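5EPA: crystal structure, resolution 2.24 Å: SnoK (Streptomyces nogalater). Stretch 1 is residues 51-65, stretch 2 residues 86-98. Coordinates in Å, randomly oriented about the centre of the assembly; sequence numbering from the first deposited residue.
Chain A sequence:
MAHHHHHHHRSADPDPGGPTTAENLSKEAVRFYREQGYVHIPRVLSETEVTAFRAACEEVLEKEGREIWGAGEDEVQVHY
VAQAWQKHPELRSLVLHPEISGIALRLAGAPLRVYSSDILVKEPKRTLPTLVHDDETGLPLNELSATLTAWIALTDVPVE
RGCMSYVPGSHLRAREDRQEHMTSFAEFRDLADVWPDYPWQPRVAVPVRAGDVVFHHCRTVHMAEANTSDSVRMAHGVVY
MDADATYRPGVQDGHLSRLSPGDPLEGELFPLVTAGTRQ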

# COMPACT_ATOMS: atom_id res chain seq x y z
N THR A 51 16.86 9.23 -2.06
CA THR A 51 17.03 10.42 -2.89
C THR A 51 16.75 10.11 -4.36
O THR A 51 16.07 10.88 -5.02
N ALA A 52 17.29 9.02 -4.86
CA ALA A 52 17.13 8.65 -6.28
C ALA A 52 15.68 8.26 -6.60
O ALA A 52 15.13 8.70 -7.59
N PHE A 53 15.05 7.50 -5.71
CA PHE A 53 13.67 7.08 -5.95
C PHE A 53 12.72 8.26 -5.80
O PHE A 53 11.77 8.39 -6.58
N ARG A 54 12.96 9.11 -4.82
CA ARG A 54 12.12 10.30 -4.67
C ARG A 54 12.20 11.20 -5.93
O ARG A 54 11.19 11.71 -6.39
N ALA A 55 13.40 11.38 -6.46
CA ALA A 55 13.59 12.20 -7.64
C ALA A 55 12.84 11.64 -8.86
O ALA A 55 12.25 12.38 -9.63
N ALA A 56 12.91 10.33 -9.02
CA ALA A 56 12.19 9.64 -10.11
C ALA A 56 10.69 9.79 -9.97
O ALA A 56 10.01 10.07 -10.93
N CYS A 57 10.19 9.66 -8.75
CA CYS A 57 8.78 9.92 -8.50
C CYS A 57 8.40 11.36 -8.80
O CYS A 57 7.31 11.61 -9.31
N GLU A 58 9.27 12.32 -8.48
CA GLU A 58 9.02 13.72 -8.82
C GLU A 58 8.94 13.89 -10.35
O GLU A 58 8.10 14.64 -10.84
N GLU A 59 9.80 13.20 -11.08
CA GLU A 59 9.74 13.24 -12.53
C GLU A 59 8.40 12.69 -13.05
O GLU A 59 7.78 13.28 -13.94
N VAL A 60 7.94 11.59 -12.47
CA VAL A 60 6.65 11.04 -12.87
C VAL A 60 5.48 12.03 -12.59
O VAL A 60 4.63 12.27 -13.43
N LEU A 61 5.48 12.64 -11.41
CA LEU A 61 4.47 13.61 -11.08
C LEU A 61 4.45 14.75 -12.12
O LEU A 61 3.40 15.22 -12.50
N GLU A 62 5.61 15.22 -12.49
CA GLU A 62 5.70 16.34 -13.42
C GLU A 62 5.18 15.94 -14.80
O GLU A 62 4.45 16.67 -15.43
N LYS A 63 5.53 14.75 -15.23
CA LYS A 63 5.22 14.26 -16.57
C LYS A 63 3.77 13.79 -16.75
O LYS A 63 3.10 14.13 -17.71
N GLU A 64 3.28 13.04 -15.77
CA GLU A 64 1.93 12.48 -15.80
C GLU A 64 0.84 13.41 -15.26
O GLU A 64 -0.31 13.34 -15.69
N GLY A 65 1.18 14.25 -14.30
CA GLY A 65 0.17 14.96 -13.54
C GLY A 65 -0.42 14.05 -12.46
O GLY A 65 -0.51 12.85 -12.63
N GLN A 86 5.41 1.68 -13.62
CA GLN A 86 5.47 1.41 -15.08
C GLN A 86 5.84 2.66 -15.80
O GLN A 86 6.12 2.61 -17.00
N LYS A 87 5.83 3.80 -15.12
CA LYS A 87 5.89 5.11 -15.79
C LYS A 87 7.25 5.79 -15.68
O LYS A 87 7.42 6.92 -16.14
N HIS A 88 8.22 5.09 -15.10
CA HIS A 88 9.59 5.55 -15.10
C HIS A 88 10.47 4.30 -15.13
O HIS A 88 10.26 3.37 -14.38
N PRO A 89 11.45 4.25 -16.03
CA PRO A 89 12.39 3.12 -16.09
C PRO A 89 13.01 2.72 -14.72
O PRO A 89 13.11 1.54 -14.45
N GLU A 90 13.47 3.68 -13.94
CA GLU A 90 14.14 3.42 -12.66
C GLU A 90 13.24 2.84 -11.57
O GLU A 90 13.75 2.26 -10.61
N LEU A 91 11.92 2.94 -11.72
CA LEU A 91 11.02 2.47 -10.64
C LEU A 91 10.81 0.97 -10.62
O LEU A 91 10.27 0.42 -9.66
N ARG A 92 11.20 0.30 -11.70
CA ARG A 92 11.17 -1.15 -11.70
C ARG A 92 12.04 -1.67 -10.58
O ARG A 92 11.73 -2.69 -9.98
N SER A 93 13.15 -0.99 -10.35
CA SER A 93 14.13 -1.43 -9.36
C SER A 93 13.67 -1.07 -7.94
O SER A 93 14.29 -1.46 -7.01
N LEU A 94 12.57 -0.34 -7.83
CA LEU A 94 11.92 -0.11 -6.57
C LEU A 94 10.95 -1.23 -6.25
O LEU A 94 11.04 -1.81 -5.19
N VAL A 95 10.03 -1.54 -7.15
CA VAL A 95 9.05 -2.59 -6.91
C VAL A 95 9.65 -4.01 -6.90
O VAL A 95 9.16 -4.87 -6.17
N LEU A 96 10.72 -4.22 -7.67
CA LEU A 96 11.50 -5.44 -7.62
C LEU A 96 12.83 -5.23 -6.92
O LEU A 96 13.74 -6.01 -7.10
N HIS A 97 12.91 -4.24 -6.04
CA HIS A 97 14.07 -4.07 -5.18
C HIS A 97 14.29 -5.40 -4.47
O HIS A 97 13.33 -6.01 -3.98
N PRO A 98 15.56 -5.87 -4.40
CA PRO A 98 15.77 -7.19 -3.81
C PRO A 98 15.39 -7.29 -2.35
O PRO A 98 14.88 -8.31 -1.91

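The imidazole of His 88 is engaged in three ways at once, and it illustrates how one polar ring can fasten a loop to a helix. With chi1 t (-164°) and chi2 at -70°, the ring lies against the helix of stretch 1 so that the methyl of Ala 56 sits almost squarely over one face, its CB 3.9 Å from the ring centroid and 6° off the normal. At the ring edge, His 88 NE2 donates a hydrogen bond to Glu 59 OE1 (3.2 Å, 162°), the sole direct hydrogen bond between the stretches. The other nitrogen, His 88 ND1, accepts from the backbone, Glu 90 N lying 3.2 Å away. A ring whose two nitrogens are both satisfied can present its face to a methyl group at little polar cost.

The general principle is that helix periodicity gathers residues three or four apart onto one side. Here Phe 53, Ala 56, Cys 57 and Val 60 all meet Leu 91, although their CA-to-CB bonds differ: Ala 56 and Val 60 point toward stretch 2, Phe 53 sideways and Cys 57 away. Leu 91 (m, t) also starts out sideways, but its end comes nearer the helix. Its CD2 lies 4.1 Å from each of Phe 53 CD1, Ala 56 CB and Cys 57 SG, while its CD1 is 4.1 Å from Val 60 CG2. Val 60, with chi1 t, also brings CG2 to 3.6 Å from His 88 CB, so it joins the leucine to the histidine.

Phe 53 gives up more surface to the partner than any other residue. Its m rotamer carries the ring into stretch 2, where Leu 94 (t, p) lays CD1 over one face, 3.9 Å from the ring centroid. The ring edge meets polar atoms: Phe 53 CE1 is 3.6 Å from both Glu 90 O and Ser 93 OG. These two are already paired, since Ser 93, in the p rotamer, donates from OG to Glu 90 O at 2.7 Å; the aromatic edge therefore packs beside a hydrogen bond that lies within stretch 2.

Toward the end of the helix, packing gives way to solvent-mediated contact. Glu 64 (m, m) and Lys 87 (m, then t, t, t) both point toward the opposing stretch, yet their charged groups meet through a water, which donates to Glu 64 OE1 (2.6 Å) and accepts from Lys 87 NZ (2.9 Å). The aliphatic part of the lysine runs alongside, with Lys 87 CD 4.0 Å from Glu 64 OE1.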

# COMPACT_ATOMS: atom_id res chain seq x y z
CB THR A 51 18.47 10.96 -2.78
OG1 THR A 51 18.69 11.40 -1.45
CG2 THR A 51 18.73 12.15 -3.74
CB ALA A 52 18.06 7.52 -6.67
CB PHE A 53 13.26 5.91 -5.06
CG PHE A 53 13.87 4.62 -5.46
CD1 PHE A 53 13.82 4.20 -6.77
CD2 PHE A 53 14.52 3.83 -4.55
CE1 PHE A 53 14.45 3.02 -7.17
CE2 PHE A 53 15.14 2.64 -4.94
CZ PHE A 53 15.10 2.24 -6.26
CB ARG A 54 12.50 11.11 -3.46
CG ARG A 54 11.63 12.33 -3.29
CD ARG A 54 11.94 13.06 -2.00
NE ARG A 54 11.08 14.25 -1.89
CZ ARG A 54 11.12 15.10 -0.87
NH1 ARG A 54 11.97 14.90 0.15
NH2 ARG A 54 10.31 16.15 -0.85
CB ALA A 55 15.08 12.38 -7.98
CB ALA A 56 12.56 8.18 -10.12
CB CYS A 57 8.40 9.56 -7.05
SG CYS A 57 8.47 7.78 -6.75
CB GLU A 58 10.07 14.66 -8.18
CG GLU A 58 9.83 14.94 -6.68
CD GLU A 58 11.08 15.42 -5.93
OE1 GLU A 58 12.17 15.66 -6.54
OE2 GLU A 58 10.96 15.57 -4.68
CB GLU A 59 10.90 12.49 -13.17
CG GLU A 59 12.25 13.19 -13.01
CD GLU A 59 13.42 12.32 -13.41
OE1 GLU A 59 13.42 11.80 -14.54
OE2 GLU A 59 14.34 12.12 -12.58
CB VAL A 60 6.39 9.73 -12.16
CG1 VAL A 60 4.98 9.26 -12.41
CG2 VAL A 60 7.38 8.68 -12.60
CB LEU A 61 4.67 14.17 -9.67
CG LEU A 61 4.33 13.22 -8.51
CD1 LEU A 61 5.02 13.65 -7.24
CD2 LEU A 61 2.83 13.11 -8.32
CB GLU A 62 7.15 16.89 -13.46
CG GLU A 62 7.32 18.02 -14.48
CD GLU A 62 7.73 17.66 -15.91
OE1 GLU A 62 7.76 16.47 -16.32
OE2 GLU A 62 8.01 18.63 -16.68
CB LYS A 63 6.13 13.08 -16.87
CG LYS A 63 5.90 12.57 -18.30
CD LYS A 63 6.92 11.54 -18.78
CE LYS A 63 6.27 10.67 -19.85
NZ LYS A 63 7.28 9.91 -20.61
CB GLU A 64 1.86 11.18 -14.97
CG GLU A 64 2.90 10.14 -15.36
CD GLU A 64 2.76 9.70 -16.81
OE1 GLU A 64 1.64 9.35 -17.23
OE2 GLU A 64 3.79 9.66 -17.53
CB GLN A 86 4.10 0.96 -15.60
CG GLN A 86 3.60 -0.35 -15.06
CD GLN A 86 2.16 -0.67 -15.46
OE1 GLN A 86 1.62 -0.10 -16.42
NE2 GLN A 86 1.53 -1.59 -14.72
CB LYS A 87 4.76 6.00 -15.29
CG LYS A 87 3.44 5.53 -15.86
CD LYS A 87 2.23 6.00 -15.10
CE LYS A 87 0.99 5.30 -15.65
NZ LYS A 87 -0.22 5.78 -14.92
CB HIS A 88 9.85 6.37 -13.86
CG HIS A 88 11.10 7.20 -13.94
ND1 HIS A 88 12.36 6.64 -13.92
CD2 HIS A 88 11.29 8.54 -14.05
CE1 HIS A 88 13.27 7.60 -14.01
NE2 HIS A 88 12.64 8.76 -14.09
CB PRO A 89 13.50 3.62 -17.01
CG PRO A 89 12.86 4.72 -17.81
CD PRO A 89 11.78 5.32 -16.98
CB GLU A 90 14.82 4.68 -12.10
CG GLU A 90 16.12 5.04 -12.84
CD GLU A 90 16.64 6.46 -12.55
OE1 GLU A 90 16.22 7.03 -11.47
OE2 GLU A 90 17.43 7.01 -13.37
CB LEU A 91 9.69 3.21 -10.66
CG LEU A 91 9.83 4.67 -10.30
CD1 LEU A 91 8.50 5.37 -10.39
CD2 LEU A 91 10.45 4.88 -8.93
CB ARG A 92 11.67 -1.71 -13.07
CG ARG A 92 11.76 -3.23 -13.18
CD ARG A 92 12.31 -3.65 -14.57
NE ARG A 92 11.33 -3.30 -15.58
CZ ARG A 92 10.32 -4.09 -15.93
NH1 ARG A 92 10.22 -5.33 -15.44
NH2 ARG A 92 9.43 -3.66 -16.83
CB SER A 93 15.52 -0.85 -9.67
OG SER A 93 15.49 0.56 -9.52
CB LEU A 94 11.15 1.23 -6.56
CG LEU A 94 10.49 1.63 -5.27
CD1 LEU A 94 11.49 1.75 -4.13
CD2 LEU A 94 9.76 2.94 -5.42
CB VAL A 95 7.85 -2.55 -7.89
CG1 VAL A 95 7.15 -1.20 -7.81
CG2 VAL A 95 8.27 -2.83 -9.34
CB LEU A 96 11.75 -6.00 -9.03
CG LEU A 96 10.50 -6.34 -9.85
CD1 LEU A 96 10.88 -6.90 -11.21
CD2 LEU A 96 9.61 -7.33 -9.12
CB HIS A 97 13.82 -2.95 -4.16
CG HIS A 97 15.03 -2.54 -3.40
ND1 HIS A 97 15.40 -3.13 -2.21
CD2 HIS A 97 15.96 -1.58 -3.64
CE1 HIS A 97 16.52 -2.57 -1.78
NE2 HIS A 97 16.88 -1.62 -2.62
CB PRO A 98 17.27 -7.42 -3.97
CG PRO A 98 17.70 -6.47 -5.07
CD PRO A 98 16.79 -5.31 -4.99
O HOH W 1 -0.31 8.60 -15.66